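Local coordinates for penaeus monodon metallodensovirus major capsid protein (Penaeus monodon metallodensovirus, PDB 6WH7) that forms the icosahedral capsid of a shrimp-infecting densovirus, sixty copies of the jelly-roll subunit assembling into the shell that probably encloses the viral genome, at residues N86-Y94 and T292-E300. Residues are numbered along the deposited sequence; the frame is centred on the assembly and turned at random.
Sequences NVMRFYCEY and TLETEIEFE
Tyr91 drops from helix 88-92 into the dip between Thr295 and Ile297 on strand 292-300. Tyr91 CB lies 3.6 Å from Ile297 CB, and Tyr91 CD1 comes obliquely to 3.7 Å from Thr295 CB. With CG beside the backbone N (chi1 -62°), the ring runs on past the strand, and its hydroxyl is hydrogen-bonded to Trp85 O. Phe90 fills the next hollow, between Leu293 and Thr295: CE2 lies 3.5 Å from Thr295 CG2 and CZ 3.7 Å from Leu293 CD2. CD2 of Phe90 also sits over the centre of the Tyr91 ring. Beyond Ile297, Met88 bends at chi2 and chi3 to bring CE within 3.6 Å of Ile297 CD1 and 3.9 Å of Phe299 CZ. Cys92 CB meets the edge of the Phe299 ring. No hydrogen bond joins the segments directly, but Arg184 NH1 links them by bonding both Phe90 O and Thr295 OG1. The short, weakly bonded helix lies across this jelly-roll strand at 103°, axes 7.6 Å apart; the contact is buried, while Arg89, on another side, is partly exposed. Strand 287-302 pairs antiparallel with strands 59-75 and 118-135, from which Ile64 touches Cys92 and Val124 touches Tyr91.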
ATOM      1  N   ASN A  86     -30.698  82.703  39.126  1.00 13.13           N
ATOM      2  CA  ASN A  86     -31.400  82.884  37.872  1.00 13.13           C
ATOM      3  C   ASN A  86     -31.246  84.282  37.308  1.00 13.13           C
ATOM      4  O   ASN A  86     -31.846  84.589  36.280  1.00 13.13           O
ATOM      5  CB  ASN A  86     -32.878  82.516  38.019  1.00 13.55           C
ATOM      6  CG  ASN A  86     -33.575  83.294  39.091  1.00 13.55           C
ATOM      7  OD1 ASN A  86     -32.945  83.861  39.973  1.00 13.55           O
ATOM      8  ND2 ASN A  86     -34.894  83.337  39.017  1.00 13.55           N
ATOM      9  N   VAL A  87     -30.441  85.122  37.937  1.00 13.49           N
ATOM     10  CA  VAL A  87     -30.225  86.491  37.502  1.00 13.49           C
ATOM     11  C   VAL A  87     -28.915  86.546  36.731  1.00 13.49           C
ATOM     12  O   VAL A  87     -27.905  85.993  37.177  1.00 13.49           O
ATOM     13  CB  VAL A  87     -30.202  87.445  38.705  1.00 13.49           C
ATOM     14  CG1 VAL A  87     -30.010  88.869  38.259  1.00 13.49           C
ATOM     15  CG2 VAL A  87     -31.461  87.288  39.507  1.00 13.49           C
ATOM     16  N   MET A  88     -28.933  87.195  35.566  1.00 14.79           N
ATOM     17  CA  MET A  88     -27.703  87.375  34.799  1.00 14.79           C
ATOM     18  C   MET A  88     -26.659  88.124  35.605  1.00 14.79           C
ATOM     19  O   MET A  88     -25.473  87.787  35.567  1.00 14.79           O
ATOM     20  CB  MET A  88     -27.996  88.119  33.499  1.00 14.70           C
ATOM     21  CG  MET A  88     -28.734  87.331  32.455  1.00 14.70           C
ATOM     22  SD  MET A  88     -27.769  85.977  31.795  1.00 14.70           S
ATOM     23  CE  MET A  88     -26.504  86.890  30.928  1.00 14.70           C
ATOM     24  N   ARG A  89     -27.084  89.142  36.346  1.00 16.06           N
ATOM     25  CA  ARG A  89     -26.170  89.967  37.121  1.00 16.06           C
ATOM     26  C   ARG A  89     -25.400  89.166  38.154  1.00 16.06           C
ATOM     27  O   ARG A  89     -24.338  89.602  38.605  1.00 16.06           O
ATOM     28  CB  ARG A  89     -26.970  91.069  37.794  1.00 18.38           C
ATOM     29  CG  ARG A  89     -26.160  92.086  38.500  1.00 18.38           C
ATOM     30  CD  ARG A  89     -27.068  93.062  39.155  1.00 18.38           C
ATOM     31  NE  ARG A  89     -27.854  93.810  38.185  1.00 18.38           N
ATOM     32  CZ  ARG A  89     -27.450  94.943  37.634  1.00 18.38           C
ATOM     33  NH1 ARG A  89     -26.280  95.460  37.976  1.00 18.38           N
ATOM     34  NH2 ARG A  89     -28.215  95.569  36.758  1.00 18.38           N
ATOM     35  N   PHE A  90     -25.907  87.997  38.524  1.00 14.26           N
ATOM     36  CA  PHE A  90     -25.266  87.172  39.535  1.00 14.26           C
ATOM     37  C   PHE A  90     -23.944  86.611  39.034  1.00 14.26           C
ATOM     38  O   PHE A  90     -22.960  86.566  39.775  1.00 14.26           O
ATOM     39  CB  PHE A  90     -26.240  86.064  39.929  1.00 13.19           C
ATOM     40  CG  PHE A  90     -25.723  85.101  40.949  1.00 13.19           C
ATOM     41  CD1 PHE A  90     -25.647  85.456  42.277  1.00 13.19           C
ATOM     42  CD2 PHE A  90     -25.401  83.811  40.593  1.00 13.19           C
ATOM     43  CE1 PHE A  90     -25.205  84.563  43.210  1.00 13.19           C
ATOM     44  CE2 PHE A  90     -24.966  82.919  41.524  1.00 13.19           C
ATOM     45  CZ  PHE A  90     -24.866  83.294  42.833  1.00 13.19           C
ATOM     46  N   TYR A  91     -23.913  86.154  37.789  1.00 14.85           N
ATOM     47  CA  TYR A  91     -22.754  85.468  37.240  1.00 14.85           C
ATOM     48  C   TYR A  91     -21.695  86.395  36.660  1.00 14.85           C
ATOM     49  O   TYR A  91     -20.501  86.199  36.891  1.00 14.85           O
ATOM     50  CB  TYR A  91     -23.226  84.494  36.177  1.00 12.52           C
ATOM     51  CG  TYR A  91     -24.128  83.452  36.736  1.00 12.52           C
ATOM     52  CD1 TYR A  91     -23.618  82.283  37.252  1.00 12.52           C
ATOM     53  CD2 TYR A  91     -25.492  83.648  36.777  1.00 12.52           C
ATOM     54  CE1 TYR A  91     -24.438  81.331  37.769  1.00 12.52           C
ATOM     55  CE2 TYR A  91     -26.316  82.702  37.292  1.00 12.52           C
ATOM     56  CZ  TYR A  91     -25.785  81.541  37.786  1.00 12.52           C
ATOM     57  OH  TYR A  91     -26.604  80.578  38.309  1.00 12.52           O
ATOM     58  N   CYS A  92     -22.107  87.373  35.869  1.00 16.87           N
ATOM     59  CA  CYS A  92     -21.185  88.188  35.096  1.00 16.87           C
ATOM     60  C   CYS A  92     -20.881  89.530  35.737  1.00 16.87           C
ATOM     61  O   CYS A  92     -20.183  90.346  35.135  1.00 16.87           O
ATOM     62  CB  CYS A  92     -21.715  88.368  33.674  1.00 18.14           C
ATOM     63  SG  CYS A  92     -23.437  88.755  33.567  1.00 18.14           S
ATOM     64  N   GLU A  93     -21.383  89.775  36.934  1.00 18.14           N
ATOM     65  CA  GLU A  93     -21.183  91.036  37.620  1.00 18.14           C
ATOM     66  C   GLU A  93     -20.902  90.741  39.079  1.00 18.14           C
ATOM     67  O   GLU A  93     -21.624  89.959  39.702  1.00 18.14           O
ATOM     68  CB  GLU A  93     -22.413  91.919  37.444  1.00 20.16           C
ATOM     69  CG  GLU A  93     -22.389  93.210  38.159  1.00 20.16           C
ATOM     70  CD  GLU A  93     -23.502  94.102  37.694  1.00 20.16           C
ATOM     71  OE1 GLU A  93     -24.205  93.698  36.749  1.00 20.16           O
ATOM     72  OE2 GLU A  93     -23.691  95.191  38.272  1.00 20.16           O
ATOM     73  N   TYR A  94     -19.854  91.342  39.623  1.00 19.37           N
ATOM     74  CA  TYR A  94     -19.324  90.919  40.911  1.00 19.37           C
ATOM     75  C   TYR A  94     -19.820  91.907  41.952  1.00 19.37           C
ATOM     76  O   TYR A  94     -19.231  92.969  42.145  1.00 19.37           O
ATOM     77  CB  TYR A  94     -17.802  90.878  40.840  1.00 18.16           C
ATOM     78  CG  TYR A  94     -17.090  90.289  42.028  1.00 18.16           C
ATOM     79  CD1 TYR A  94     -17.062  88.921  42.220  1.00 18.16           C
ATOM     80  CD2 TYR A  94     -16.397  91.087  42.918  1.00 18.16           C
ATOM     81  CE1 TYR A  94     -16.402  88.368  43.277  1.00 18.16           C
ATOM     82  CE2 TYR A  94     -15.730  90.538  43.983  1.00 18.16           C
ATOM     83  CZ  TYR A  94     -15.738  89.176  44.156  1.00 18.16           C
ATOM     84  OH  TYR A  94     -15.078  88.609  45.213  1.00 18.16           O
ATOM     85  N   THR A 292     -17.492  78.941  49.872  1.00 13.64           N
ATOM     86  CA  THR A 292     -16.938  79.626  48.721  1.00 13.64           C
ATOM     87  C   THR A 292     -17.947  79.564  47.588  1.00 13.64           C
ATOM     88  O   THR A 292     -18.477  78.493  47.284  1.00 13.64           O
ATOM     89  CB  THR A 292     -15.618  78.991  48.297  1.00 14.04           C
ATOM     90  OG1 THR A 292     -14.708  79.023  49.397  1.00 14.04           O
ATOM     91  CG2 THR A 292     -15.012  79.747  47.152  1.00 14.04           C
ATOM     92  N   LEU A 293     -18.225  80.706  46.985  1.00 13.63           N
ATOM     93  CA  LEU A 293     -19.119  80.788  45.841  1.00 13.63           C
ATOM     94  C   LEU A 293     -18.276  81.005  44.597  1.00 13.63           C
ATOM     95  O   LEU A 293     -17.668  82.062  44.432  1.00 13.63           O
ATOM     96  CB  LEU A 293     -20.136  81.908  46.016  1.00 13.39           C
ATOM     97  CG  LEU A 293     -21.048  82.116  44.817  1.00 13.39           C
ATOM     98  CD1 LEU A 293     -21.878  80.887  44.587  1.00 13.39           C
ATOM     99  CD2 LEU A 293     -21.925  83.315  45.026  1.00 13.39           C
ATOM    100  N   GLU A 294     -18.234  80.003  43.732  1.00 13.31           N
ATOM    101  CA  GLU A 294     -17.649  80.123  42.407  1.00 13.31           C
ATOM    102  C   GLU A 294     -18.759  80.037  41.378  1.00 13.31           C
ATOM    103  O   GLU A 294     -19.403  78.994  41.245  1.00 13.31           O
ATOM    104  CB  GLU A 294     -16.612  79.036  42.151  1.00 16.04           C
ATOM    105  CG  GLU A 294     -15.311  79.227  42.866  1.00 16.04           C
ATOM    106  CD  GLU A 294     -14.347  78.103  42.589  1.00 16.04           C
ATOM    107  OE1 GLU A 294     -14.791  77.053  42.085  1.00 16.04           O
ATOM    108  OE2 GLU A 294     -13.141  78.274  42.841  1.00 16.04           O
ATOM    109  N   THR A 295     -18.980  81.121  40.653  1.00 12.99           N
ATOM    110  CA  THR A 295     -19.959  81.149  39.583  1.00 12.99           C
ATOM    111  C   THR A 295     -19.250  81.155  38.242  1.00 12.99           C
ATOM    112  O   THR A 295     -18.138  81.664  38.112  1.00 12.99           O
ATOM    113  CB  THR A 295     -20.871  82.370  39.688  1.00 13.26           C
ATOM    114  OG1 THR A 295     -20.090  83.564  39.588  1.00 13.26           O
ATOM    115  CG2 THR A 295     -21.584  82.370  41.007  1.00 13.26           C
ATOM    116  N   GLU A 296     -19.890  80.556  37.250  1.00 13.01           N
ATOM    117  CA  GLU A 296     -19.393  80.603  35.887  1.00 13.01           C
ATOM    118  C   GLU A 296     -20.561  80.772  34.937  1.00 13.01           C
ATOM    119  O   GLU A 296     -21.556  80.054  35.041  1.00 13.01           O
ATOM    120  CB  GLU A 296     -18.613  79.343  35.535  1.00 15.46           C
ATOM    121  CG  GLU A 296     -18.053  79.357  34.140  1.00 15.46           C
ATOM    122  CD  GLU A 296     -17.281  78.102  33.819  1.00 15.46           C
ATOM    123  OE1 GLU A 296     -17.215  77.207  34.686  1.00 15.46           O
ATOM    124  OE2 GLU A 296     -16.740  78.007  32.698  1.00 15.46           O
ATOM    125  N   ILE A 297     -20.439  81.720  34.018  1.00 12.86           N
ATOM    126  CA  ILE A 297     -21.376  81.884  32.920  1.00 12.86           C
ATOM    127  C   ILE A 297     -20.585  81.815  31.628  1.00 12.86           C
ATOM    128  O   ILE A 297     -19.578  82.511  31.475  1.00 12.86           O
ATOM    129  CB  ILE A 297     -22.167  83.199  33.035  1.00 12.42           C
ATOM    130  CG1 ILE A 297     -23.182  83.309  31.905  1.00 12.42           C
ATOM    131  CG2 ILE A 297     -21.242  84.397  33.096  1.00 12.42           C
ATOM    132  CD1 ILE A 297     -24.183  84.379  32.123  1.00 12.42           C
ATOM    133  N   GLU A 298     -21.014  80.959  30.717  1.00 12.78           N
ATOM    134  CA  GLU A 298     -20.293  80.692  29.483  1.00 12.78           C
ATOM    135  C   GLU A 298     -21.005  81.401  28.346  1.00 12.78           C
ATOM    136  O   GLU A 298     -22.092  80.993  27.955  1.00 12.78           O
ATOM    137  CB  GLU A 298     -20.225  79.196  29.211  1.00 14.90           C
ATOM    138  CG  GLU A 298     -19.457  78.406  30.227  1.00 14.90           C
ATOM    139  CD  GLU A 298     -19.463  76.930  29.916  1.00 14.90           C
ATOM    140  OE1 GLU A 298     -20.199  76.526  28.993  1.00 14.90           O
ATOM    141  OE2 GLU A 298     -18.741  76.169  30.592  1.00 14.90           O
ATOM    142  N   PHE A 299     -20.388  82.426  27.785  1.00 12.91           N
ATOM    143  CA  PHE A 299     -21.007  83.153  26.689  1.00 12.91           C
ATOM    144  C   PHE A 299     -20.545  82.651  25.335  1.00 12.91           C
ATOM    145  O   PHE A 299     -19.394  82.254  25.161  1.00 12.91           O
ATOM    146  CB  PHE A 299     -20.712  84.642  26.791  1.00 12.70           C
ATOM    147  CG  PHE A 299     -21.438  85.327  27.888  1.00 12.70           C
ATOM    148  CD1 PHE A 299     -22.704  85.822  27.681  1.00 12.70           C
ATOM    149  CD2 PHE A 299     -20.854  85.491  29.119  1.00 12.70           C
ATOM    150  CE1 PHE A 299     -23.368  86.465  28.677  1.00 12.70           C
ATOM    151  CE2 PHE A 299     -21.517  86.134  30.114  1.00 12.70           C
ATOM    152  CZ  PHE A 299     -22.776  86.622  29.894  1.00 12.70           C
ATOM    153  N   GLU A 300     -21.460  82.656  24.381  1.00 12.49           N
ATOM    154  CA  GLU A 300     -21.121  82.608  22.973  1.00 12.49           C
ATOM    155  C   GLU A 300     -21.279  84.000  22.396  1.00 12.49           C
ATOM    156  O   GLU A 300     -22.258  84.687  22.680  1.00 12.49           O
ATOM    157  CB  GLU A 300     -22.012  81.638  22.205  1.00 13.31           C
ATOM    158  CG  GLU A 300     -21.774  80.197  22.521  1.00 13.31           C
ATOM    159  CD  GLU A 300     -22.738  79.295  21.798  1.00 13.31           C
ATOM    160  OE1 GLU A 300     -23.705  79.810  21.207  1.00 13.31           O
ATOM    161  OE2 GLU A 300     -22.529  78.067  21.820  1.00 13.31           O
TER